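Local coordinates for putative methyl-accepting chemotaxis signal transduction protein (Campylobacter jejuni, PDB 6W3O) that probably acts as a chemotaxis receptor, sensing small molecules through a Cache-type domain whose pocket here holds the amino acid 4-methylisoleucine, at residues 38-43 against 155-160; 78-83 against 90-95; 141-146 against 159-164. All coordinates share one frame; numbering follows the deposited sequence. Where two conformers were deposited one is given.

Interaction 1: residues 38-43 against 155-160. With NA (sodium ion), chain E; SKG (4-methylisoleucine), chain C.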
loop_
_atom_site.group_PDB
_atom_site.type_symbol
_atom_site.label_atom_id
_atom_site.label_comp_id
_atom_site.label_asym_id
_atom_site.label_seq_id
_atom_site.Cartn_x
_atom_site.Cartn_y
_atom_site.Cartn_z
ATOM N N SER A 38 -6.069 -2.124 -10.568
ATOM C CA SER A 38 -6.765 -1.984 -11.848
ATOM C C SER A 38 -5.783 -1.581 -12.942
ATOM O O SER A 38 -5.834 -2.094 -14.065
ATOM C CB SER A 38 -7.886 -0.954 -11.723
ATOM O OG SER A 38 -8.926 -1.458 -10.860
ATOM N N PHE A 39 -4.914 -0.617 -12.628
ATOM C CA PHE A 39 -3.874 -0.178 -13.553
ATOM C C PHE A 39 -3.011 -1.349 -14.026
ATOM O O PHE A 39 -2.761 -1.525 -15.222
ATOM C CB PHE A 39 -3.073 0.906 -12.846
ATOM C CG PHE A 39 -1.818 1.323 -13.569
ATOM C CD1 PHE A 39 -0.623 0.698 -13.289
ATOM C CD2 PHE A 39 -1.817 2.367 -14.447
ATOM C CE1 PHE A 39 0.536 1.119 -13.896
ATOM C CE2 PHE A 39 -0.663 2.817 -15.034
ATOM C CZ PHE A 39 0.527 2.216 -14.745
ATOM N N THR A 40 -2.571 -2.151 -13.065
ATOM C CA THR A 40 -1.683 -3.269 -13.350
ATOM C C THR A 40 -2.390 -4.286 -14.235
ATOM O O THR A 40 -1.799 -4.855 -15.162
ATOM C CB THR A 40 -1.178 -3.857 -12.032
ATOM O OG1 THR A 40 -0.472 -2.829 -11.293
ATOM C CG2 THR A 40 -0.270 -5.015 -12.252
ATOM N N ARG A 41 -3.661 -4.540 -13.930
ATOM C CA ARG A 41 -4.454 -5.465 -14.712
ATOM C C ARG A 41 -4.613 -4.983 -16.158
ATOM O O ARG A 41 -4.576 -5.800 -17.104
ATOM C CB ARG A 41 -5.799 -5.660 -14.016
ATOM C CG ARG A 41 -6.801 -6.467 -14.786
ATOM C CD ARG A 41 -7.732 -7.182 -13.836
ATOM N NE ARG A 41 -7.008 -8.264 -13.186
ATOM C CZ ARG A 41 -6.736 -8.369 -11.884
ATOM N NH1 ARG A 41 -7.240 -7.518 -10.998
ATOM N NH2 ARG A 41 -5.994 -9.412 -11.465
ATOM N N ALA A 42 -4.866 -3.689 -16.338
ATOM C CA ALA A 42 -5.012 -3.129 -17.673
ATOM C C ALA A 42 -3.709 -3.290 -18.467
ATOM O O ALA A 42 -3.729 -3.640 -19.647
ATOM C CB ALA A 42 -5.438 -1.675 -17.589
ATOM N N LEU A 43 -2.584 -3.044 -17.811
ATOM C CA LEU A 43 -1.289 -3.178 -18.449
ATOM C C LEU A 43 -1.012 -4.637 -18.843
ATOM O O LEU A 43 -0.574 -4.915 -19.956
ATOM C CB LEU A 43 -0.223 -2.614 -17.517
ATOM C CG LEU A 43 1.234 -2.627 -18.013
ATOM C CD1 LEU A 43 1.374 -2.095 -19.432
ATOM C CD2 LEU A 43 2.083 -1.773 -17.068
ATOM N N GLY A 155 6.383 -13.057 -18.884
ATOM C CA GLY A 155 7.287 -12.575 -17.861
ATOM C C GLY A 155 6.474 -12.028 -16.716
ATOM O O GLY A 155 5.261 -12.220 -16.669
ATOM N N VAL A 156 7.164 -11.409 -15.780
ATOM C CA VAL A 156 6.530 -10.821 -14.602
ATOM C C VAL A 156 6.535 -9.312 -14.757
ATOM O O VAL A 156 7.591 -8.670 -14.807
ATOM C CB VAL A 156 7.218 -11.262 -13.297
ATOM C CG1 VAL A 156 6.597 -10.505 -12.123
ATOM C CG2 VAL A 156 7.141 -12.786 -13.114
ATOM N N LEU A 157 5.339 -8.742 -14.761
ATOM C CA LEU A 157 5.146 -7.294 -14.792
ATOM C C LEU A 157 5.319 -6.749 -13.388
ATOM O O LEU A 157 4.805 -7.332 -12.424
ATOM C CB LEU A 157 3.720 -7.014 -15.260
ATOM C CG LEU A 157 3.272 -5.559 -15.305
ATOM C CD1 LEU A 157 4.026 -4.740 -16.318
ATOM C CD2 LEU A 157 1.795 -5.529 -15.620
ATOM N N GLY A 158 5.997 -5.617 -13.267
ATOM C CA GLY A 158 6.065 -4.891 -11.993
ATOM C C GLY A 158 5.765 -3.441 -12.189
ATOM O O GLY A 158 6.148 -2.816 -13.180
ATOM N N VAL A 159 5.095 -2.874 -11.177
ATOM C CA VAL A 159 4.735 -1.458 -11.112
ATOM C C VAL A 159 5.119 -0.957 -9.737
ATOM O O VAL A 159 4.665 -1.492 -8.718
ATOM C CB VAL A 159 3.220 -1.255 -11.350
ATOM C CG1 VAL A 159 2.862 0.200 -11.139
ATOM C CG2 VAL A 159 2.816 -1.735 -12.708
ATOM N N ASP A 160 6.026 0.037 -9.684
ATOM C CA ASP A 160 6.459 0.611 -8.413
ATOM C C ASP A 160 5.829 1.979 -8.207
ATOM O O ASP A 160 6.023 2.899 -9.011
ATOM C CB ASP A 160 7.998 0.810 -8.418
ATOM C CG ASP A 160 8.805 -0.461 -8.508
ATOM O OD1 ASP A 160 8.248 -1.561 -8.317
ATOM O OD2 ASP A 160 10.015 -0.323 -8.829
HETATM NA NA NA E . -10.092 0.901 -9.793
HETATM N N SKG C . 11.799 -2.010 -7.617
HETATM C CA SKG C . 12.400 -3.208 -8.229
HETATM C C SKG C . 13.415 -3.720 -7.205
HETATM O O SKG C . 14.078 -2.911 -6.510
HETATM C CB SKG C . 12.976 -2.835 -9.612
HETATM C CG SKG C . 13.463 -4.110 -10.329
HETATM C CD1 SKG C . 13.374 -3.855 -11.834
HETATM C CD2 SKG C . 14.918 -4.473 -9.891
HETATM O OXT SKG C . 13.585 -4.958 -7.060
HETATM C CAE SKG C . 13.994 -1.700 -9.590
HETATM O O HOH W 1 -9.311 2.718 -11.788
#
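Leu-43 and Leu-157 face each other with CG of each swung away from the backbone N and beside the carbonyl carbon (chi1 -179° and 177°), which stretches both side chains into the gap between helix 4-48 and strand 152-162. Their branches cross at an oblique angle, and Leu-43 CD2 lies 3.6 Å from Leu-157 CD1. The other methyl of Leu-157, CD2, reaches the helix backbone, 3.7 Å from Thr-40 O and 4.0 Å from Thr-40 CG2.

Two residues along the strand, Val-159 fills the next position with both of its methyls. CG1 meets Phe-39 CE1 obliquely at 3.7 Å, whereas CG2 lies at the edge of the Phe-39 ring, in its plane, with CE1 3.8 Å away. Val-159 CG2 also touches Thr-40 OG1 at 3.7 Å. This is packing only, for Thr-40 OG1 is hydrogen-bonded within the helix to Asn-36 O. A threonine therefore suits this buried site: it pays for its hydroxyl locally and lends a methyl to the interface. Phe-39 is flanked in turn by Tyr-72 of helix 58-76, which meets it edge-to-face.

No hydrogen bond joins the two segments. Leucine, valine and phenylalanine hold them together by shape; the segment axes approach to 9.5 Å, their N-to-C directions 144° apart. Alternation along the strand sends Asp-160 to the opposite face, where the bound 4-methylisoleucine lies. A long helix laid across one face of an antiparallel sheet, with the ligand pocket on the other, is characteristic of the PDC sensor module of Cache domains.

Interaction 2: residues 78-83 against 90-95. With SKG (4-methylisoleucine), chain C.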
loop_
_atom_site.group_PDB
_atom_site.type_symbol
_atom_site.label_atom_id
_atom_site.label_comp_id
_atom_site.label_asym_id
_atom_site.label_seq_id
_atom_site.Cartn_x
_atom_site.Cartn_y
_atom_site.Cartn_z
ATOM N N ALA A 78 3.996 6.607 -12.086
ATOM C CA ALA A 78 4.692 5.562 -11.347
ATOM C C ALA A 78 6.190 5.821 -11.417
ATOM O O ALA A 78 6.690 6.553 -12.279
ATOM C CB ALA A 78 4.392 4.200 -11.940
ATOM N N LEU A 79 6.913 5.231 -10.477
ATOM C CA LEU A 79 8.367 5.409 -10.422
ATOM C C LEU A 79 9.071 4.521 -11.458
ATOM O O LEU A 79 9.964 4.980 -12.153
ATOM C CB LEU A 79 8.874 5.119 -9.009
ATOM C CG LEU A 79 10.304 5.573 -8.798
ATOM C CD1 LEU A 79 10.322 7.125 -8.770
ATOM C CD2 LEU A 79 10.816 4.964 -7.494
ATOM N N ASN A 80 8.660 3.251 -11.511
ATOM C CA ASN A 80 9.222 2.246 -12.417
ATOM C C ASN A 80 8.084 1.394 -12.906
ATOM O O ASN A 80 7.183 1.050 -12.114
ATOM C CB ASN A 80 10.232 1.308 -11.773
ATOM C CG ASN A 80 11.467 2.014 -11.233
ATOM O OD1 ASN A 80 12.174 2.700 -11.954
ATOM N ND2 ASN A 80 11.707 1.829 -9.942
ATOM N N VAL A 81 8.157 0.971 -14.169
ATOM C CA VAL A 81 7.229 -0.044 -14.692
ATOM C C VAL A 81 8.110 -0.967 -15.553
ATOM O O VAL A 81 8.941 -0.483 -16.343
ATOM C CB VAL A 81 6.093 0.592 -15.519
ATOM C CG1 VAL A 81 5.241 -0.469 -16.168
ATOM C CG2 VAL A 81 5.252 1.529 -14.702
ATOM N N TYR A 82 7.959 -2.278 -15.399
ATOM C CA TYR A 82 8.953 -3.202 -15.944
ATOM C C TYR A 82 8.367 -4.560 -16.230
ATOM O O TYR A 82 7.358 -4.961 -15.661
ATOM C CB TYR A 82 10.196 -3.310 -15.027
ATOM C CG TYR A 82 9.888 -3.443 -13.552
ATOM C CD1 TYR A 82 9.654 -2.313 -12.768
ATOM C CD2 TYR A 82 9.864 -4.688 -12.929
ATOM C CE1 TYR A 82 9.399 -2.435 -11.405
ATOM C CE2 TYR A 82 9.593 -4.822 -11.576
ATOM C CZ TYR A 82 9.408 -3.684 -10.810
ATOM O OH TYR A 82 9.180 -3.795 -9.473
ATOM N N LEU A 83 9.101 -5.306 -17.054
ATOM C CA LEU A 83 8.737 -6.686 -17.371
ATOM C C LEU A 83 9.991 -7.563 -17.247
ATOM O O LEU A 83 10.963 -7.367 -17.987
ATOM C CB LEU A 83 8.161 -6.793 -18.802
ATOM C CG LEU A 83 7.739 -8.181 -19.245
ATOM C CD1 LEU A 83 6.596 -8.708 -18.389
ATOM C CD2 LEU A 83 7.396 -8.217 -20.710
ATOM N N VAL A 90 15.415 -7.715 -17.443
ATOM C CA VAL A 90 14.202 -6.944 -17.162
ATOM C C VAL A 90 14.162 -5.722 -18.047
ATOM O O VAL A 90 15.144 -4.937 -18.121
ATOM C CB VAL A 90 14.075 -6.565 -15.666
ATOM C CG1 VAL A 90 15.265 -5.724 -15.175
ATOM C CG2 VAL A 90 12.790 -5.813 -15.400
ATOM N N LEU A 91 13.023 -5.560 -18.720
ATOM C CA LEU A 91 12.781 -4.342 -19.496
ATOM C C LEU A 91 12.243 -3.280 -18.555
ATOM O O LEU A 91 11.147 -3.454 -17.980
ATOM C CB LEU A 91 11.794 -4.599 -20.622
ATOM C CG LEU A 91 11.518 -3.372 -21.501
ATOM C CD1 LEU A 91 12.758 -2.933 -22.312
ATOM C CD2 LEU A 91 10.372 -3.681 -22.439
ATOM N N LEU A 92 13.001 -2.208 -18.379
ATOM C CA LEU A 92 12.726 -1.216 -17.331
ATOM C C LEU A 92 12.426 0.148 -17.905
ATOM O O LEU A 92 13.272 0.749 -18.587
ATOM C CB LEU A 92 13.920 -1.147 -16.383
ATOM C CG LEU A 92 13.903 -0.075 -15.294
ATOM C CD1 LEU A 92 12.704 -0.238 -14.354
ATOM C CD2 LEU A 92 15.195 -0.108 -14.524
ATOM N N SER A 93 11.226 0.669 -17.599
ATOM C CA SER A 93 10.870 2.068 -17.849
ATOM C C SER A 93 10.934 2.821 -16.529
ATOM O O SER A 93 10.174 2.500 -15.613
ATOM C CB SER A 93 9.463 2.168 -18.452
ATOM O OG SER A 93 9.102 3.491 -18.728
ATOM N N GLN A 94 11.869 3.766 -16.429
ATOM C CA GLN A 94 12.143 4.390 -15.131
ATOM C C GLN A 94 11.994 5.831 -15.250
ATOM O O GLN A 94 12.339 6.448 -16.265
ATOM C CB GLN A 94 13.498 4.019 -14.561
ATOM C CG GLN A 94 14.664 4.428 -15.387
ATOM C CD GLN A 94 16.031 4.288 -14.676
ATOM O OE1 GLN A 94 16.722 3.310 -14.864
ATOM N NE2 GLN A 94 16.320 5.189 -13.772
ATOM N N LYS A 95 11.478 6.387 -14.150
ATOM C CA LYS A 95 11.402 7.827 -14.034
ATOM C C LYS A 95 12.787 8.450 -14.121
ATOM O O LYS A 95 13.775 7.906 -13.598
ATOM C CB LYS A 95 10.692 8.208 -12.734
ATOM C CG LYS A 95 10.062 9.599 -12.805
ATOM C CD LYS A 95 9.117 9.862 -11.643
ATOM C CE LYS A 95 8.546 11.268 -11.724
ATOM N NZ LYS A 95 7.886 11.626 -10.440
HETATM N N SKG C . 11.799 -2.010 -7.617
HETATM C CA SKG C . 12.400 -3.208 -8.229
HETATM C C SKG C . 13.415 -3.720 -7.205
HETATM O O SKG C . 14.078 -2.911 -6.510
HETATM C CB SKG C . 12.976 -2.835 -9.612
HETATM C CG SKG C . 13.463 -4.110 -10.329
HETATM C CD1 SKG C . 13.374 -3.855 -11.834
HETATM C CD2 SKG C . 14.918 -4.473 -9.891
HETATM O OXT SKG C . 13.585 -4.958 -7.060
HETATM C CAE SKG C . 13.994 -1.700 -9.590
#
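Tyr-82, Val-90 and Leu-92 belong to the beta hairpin 80-84/90-94, one wall of the pocket that holds 4-methylisoleucine. The strands pair in antiparallel fashion. Val-81 with Ser-93 and Leu-83 with Leu-91 are hydrogen-bonded pairs, each closed by two N-H to O bonds, the shortest from Leu-91 N to Leu-83 O at 2.8 Å. Beyond the Val-81/Ser-93 pair, Lys-95 N still reaches Leu-79 O at 2.9 Å and extends the ladder past the strand end.

The non-hydrogen-bonded pairs, Asn-80 with Gln-94 and Tyr-82 with Leu-92, turn their side chains to the ligand face. CG of Tyr-82 sits between its backbone N and carbonyl carbon (chi1 45°), which raises the ring from the sheet toward the ligand. Methyl CD1 of 4-methylisoleucine lies over the centre of the Tyr-82 ring, 3.7 Å above its plane, a CH-pi contact. Val-90 CG2 touches Tyr-82 CB at 3.6 Å, and Leu-92 CD1 lies obliquely against the ring, 4.0 Å from Tyr-82 CD1; with Trp-115, which meets the ring edge-to-face, they probably restrict its movement. Its hydroxyl is tied to Asp-160.

Asn-80 lies alongside Gln-94, with the amide planes 90° apart, and its OD1 comes within 3.2 Å of Gln-94 CB. On the other face Ser-93 bonds to Arg-73, while Leu-91 packs on helix 58-76.

The chemistry divides the pocket's tasks. Backbone bonds fix the wall, the aromatic face receives a branched aliphatic chain, and the polar ends of Tyr-82 and Asn-80 are turned to an aspartate. The amide of Asn-80 is unevenly served: OD1 is buried without a partner, while ND2 is bonded to Asp-160 OD2.

Interaction 3: residues 141-146 against 159-164. With SKG (4-methylisoleucine), chain C.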
loop_
_atom_site.group_PDB
_atom_site.type_symbol
_atom_site.label_atom_id
_atom_site.label_comp_id
_atom_site.label_asym_id
_atom_site.label_seq_id
_atom_site.Cartn_x
_atom_site.Cartn_y
_atom_site.Cartn_z
ATOM N N ILE A 141 5.974 0.689 -3.068
ATOM C CA ILE A 141 5.154 -0.504 -2.999
ATOM C C ILE A 141 5.071 -1.035 -4.442
ATOM O O ILE A 141 4.808 -0.241 -5.362
ATOM C CB ILE A 141 3.764 -0.114 -2.503
ATOM C CG1 ILE A 141 3.831 0.352 -1.045
ATOM C CG2 ILE A 141 2.822 -1.288 -2.617
ATOM C CD1 ILE A 141 2.609 1.109 -0.569
ATOM N N THR A 142 5.368 -2.324 -4.599
ATOM C CA THR A 142 5.383 -2.950 -5.903
ATOM C C THR A 142 4.153 -3.825 -6.060
ATOM O O THR A 142 3.796 -4.612 -5.178
ATOM C CB THR A 142 6.679 -3.743 -6.111
ATOM O OG1 THR A 142 7.778 -2.839 -6.067
ATOM C CG2 THR A 142 6.655 -4.529 -7.456
ATOM N N TYR A 143 3.527 -3.676 -7.215
ATOM C CA TYR A 143 2.433 -4.541 -7.669
ATOM C C TYR A 143 3.007 -5.369 -8.810
ATOM O O TYR A 143 3.495 -4.819 -9.781
ATOM C CB TYR A 143 1.292 -3.653 -8.204
ATOM C CG TYR A 143 0.765 -2.695 -7.195
ATOM C CD1 TYR A 143 1.429 -1.501 -6.944
ATOM C CD2 TYR A 143 -0.309 -3.036 -6.373
ATOM C CE1 TYR A 143 1.010 -0.657 -5.931
ATOM C CE2 TYR A 143 -0.705 -2.195 -5.326
ATOM C CZ TYR A 143 -0.052 -1.006 -5.140
ATOM O OH TYR A 143 -0.465 -0.103 -4.138
ATOM N N SER A 144 2.991 -6.684 -8.656
ATOM C CA SER A 144 3.529 -7.562 -9.682
ATOM C C SER A 144 2.521 -8.575 -10.154
ATOM O O SER A 144 1.601 -8.966 -9.426
ATOM C CB SER A 144 4.835 -8.222 -9.288
ATOM O OG SER A 144 4.668 -9.034 -8.164
ATOM N N LYS A 145 2.700 -9.034 -11.384
ATOM C CA LYS A 145 1.708 -9.936 -11.990
ATOM C C LYS A 145 2.428 -10.763 -13.080
ATOM O O LYS A 145 3.058 -10.199 -13.991
ATOM C CB LYS A 145 0.594 -9.117 -12.631
ATOM C CG LYS A 145 -0.551 -9.927 -13.213
ATOM C CD LYS A 145 -1.265 -10.710 -12.152
ATOM C CE LYS A 145 -2.719 -11.026 -12.513
ATOM N NZ LYS A 145 -2.783 -12.110 -13.514
ATOM N N ALA A 146 2.341 -12.084 -12.975
ATOM C CA ALA A 146 2.835 -12.956 -14.036
ATOM C C ALA A 146 1.863 -12.883 -15.200
ATOM O O ALA A 146 0.651 -13.066 -15.053
ATOM C CB ALA A 146 2.955 -14.388 -13.533
ATOM N N VAL A 159 5.095 -2.874 -11.177
ATOM C CA VAL A 159 4.735 -1.458 -11.112
ATOM C C VAL A 159 5.119 -0.957 -9.737
ATOM O O VAL A 159 4.665 -1.492 -8.718
ATOM C CB VAL A 159 3.220 -1.255 -11.350
ATOM C CG1 VAL A 159 2.862 0.200 -11.139
ATOM C CG2 VAL A 159 2.816 -1.735 -12.708
ATOM N N ASP A 160 6.026 0.037 -9.684
ATOM C CA ASP A 160 6.459 0.611 -8.413
ATOM C C ASP A 160 5.829 1.979 -8.207
ATOM O O ASP A 160 6.023 2.899 -9.011
ATOM C CB ASP A 160 7.998 0.810 -8.418
ATOM C CG ASP A 160 8.805 -0.461 -8.508
ATOM O OD1 ASP A 160 8.248 -1.561 -8.317
ATOM O OD2 ASP A 160 10.015 -0.323 -8.829
ATOM N N ILE A 161 5.076 2.096 -7.114
ATOM C CA ILE A 161 4.447 3.330 -6.731
ATOM C C ILE A 161 5.124 3.828 -5.448
ATOM O O ILE A 161 5.268 3.076 -4.507
ATOM C CB ILE A 161 2.952 3.108 -6.446
ATOM C CG1 ILE A 161 2.262 2.456 -7.658
ATOM C CG2 ILE A 161 2.277 4.435 -6.077
ATOM C CD1 ILE A 161 2.273 3.293 -8.917
ATOM N N PRO A 162 5.534 5.119 -5.384
ATOM C CA PRO A 162 6.155 5.592 -4.152
ATOM C C PRO A 162 5.240 5.403 -2.949
ATOM O O PRO A 162 4.036 5.742 -3.007
ATOM C CB PRO A 162 6.363 7.094 -4.431
ATOM C CG PRO A 162 6.504 7.195 -5.925
ATOM C CD PRO A 162 5.495 6.174 -6.410
ATOM N N SER A 163 5.755 4.787 -1.890
ATOM C CA SER A 163 4.991 4.652 -0.655
ATOM C C SER A 163 4.575 5.978 -0.044
ATOM O O SER A 163 3.494 6.060 0.557
ATOM C CB SER A 163 5.703 3.777 0.372
ATOM O OG SER A 163 6.958 4.273 0.557
ATOM N N GLU A 164 5.339 7.026 -0.338
ATOM C CA GLU A 164 4.971 8.369 0.092
ATOM C C GLU A 164 3.576 8.739 -0.439
ATOM O O GLU A 164 2.870 9.565 0.165
ATOM C CB GLU A 164 6.026 9.430 -0.346
ATOM C CG GLU A 164 5.701 10.853 0.086
ATOM C CD GLU A 164 6.840 11.794 -0.203
ATOM O OE1 GLU A 164 7.834 11.316 -0.769
ATOM O OE2 GLU A 164 6.768 12.992 0.171
HETATM N N SKG C . 11.799 -2.010 -7.617
HETATM C CA SKG C . 12.400 -3.208 -8.229
HETATM C C SKG C . 13.415 -3.720 -7.205
HETATM O O SKG C . 14.078 -2.911 -6.510
HETATM C CB SKG C . 12.976 -2.835 -9.612
HETATM C CG SKG C . 13.463 -4.110 -10.329
HETATM C CD1 SKG C . 13.374 -3.855 -11.834
HETATM C CD2 SKG C . 14.918 -4.473 -9.891
HETATM O OXT SKG C . 13.585 -4.958 -7.060
HETATM C CAE SKG C . 13.994 -1.700 -9.590
#
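Thr-142 and Asp-160 lie side by side on the ligand face of the hairpin 139-149/152-162, joined by a short hydrogen bond from Thr-142 OG1 to Asp-160 OD1 (2.6 Å). The hydroxyl comes from above the carboxylate, 50° out of its plane. With OG1 of Thr-142 beside its backbone N and anti to the carbonyl carbon (chi1 -63°), the hydroxyl is turned to this oxygen, and it has a second partner in Tyr-131 OH.

Both carboxylate oxygens have more than one partner. OD1 is also hydrogen-bonded to Tyr-82 OH; OD2 accepts the amino group of 4-methylisoleucine at 2.7 Å and bonds to Asn-80 ND2 as well. Asp-133 OD1, close to OD2, is also hydrogen-bonded to the ligand, and the positive charge of an ammonium would probably relieve the repulsion between the two acids. Aspartate suits the site because its short chain offers two acceptors while staying close to the sheet.

The backbone of the two hydrogen-bonded pairs is satisfied across the hairpin. Ile-141 with Ile-161 and Tyr-143 with Val-159 each exchange two N-H to O bonds; the straightest, Ile-161 N to Ile-141 O, is 2.9 Å long with 176° at the hydrogen. Thr-142, in the intervening non-hydrogen-bonded pair, turns its backbone to Thr-128 of the neighbouring strand, and Asp-160 turns its own to Leu-79 and Asn-80.

On the opposite face, Tyr-143 CE1 packs obliquely on Ile-161 CG1 at 3.8 Å, and Val-159 O sits at the edge of the ring, 3.7 Å from Tyr-143 CD1. Asn-36 of the long helix bonds to the phenol oxygen. An aspartate receiving the ligand's amino group is consistent with the amino-acid pockets of Cache sensor domains; here threonine and tyrosine hydroxyls hold its other oxygen.

In the fold
The three contacts cluster in the module that corresponds to the first PDC sensor domain, their centres about 8 to 10 Å apart, all on one six-stranded antiparallel sheet. Strand 152-162 is the common element: interaction 1 sets its helix-facing side against helix 4-48, interaction 3 pairs it with strand 139-149, and strand 80-84 of interaction 2 is its other neighbour. Along the chain, interaction 2 is nested inside the loop closed by interaction 1 and closes before interaction 3 opens. All three reach the ligand, interaction 1 through Asp-160, which it shares with interaction 3. Interaction 1 also joins the sheet to the long helix, so that strand 152-162 lies between helix and ligand.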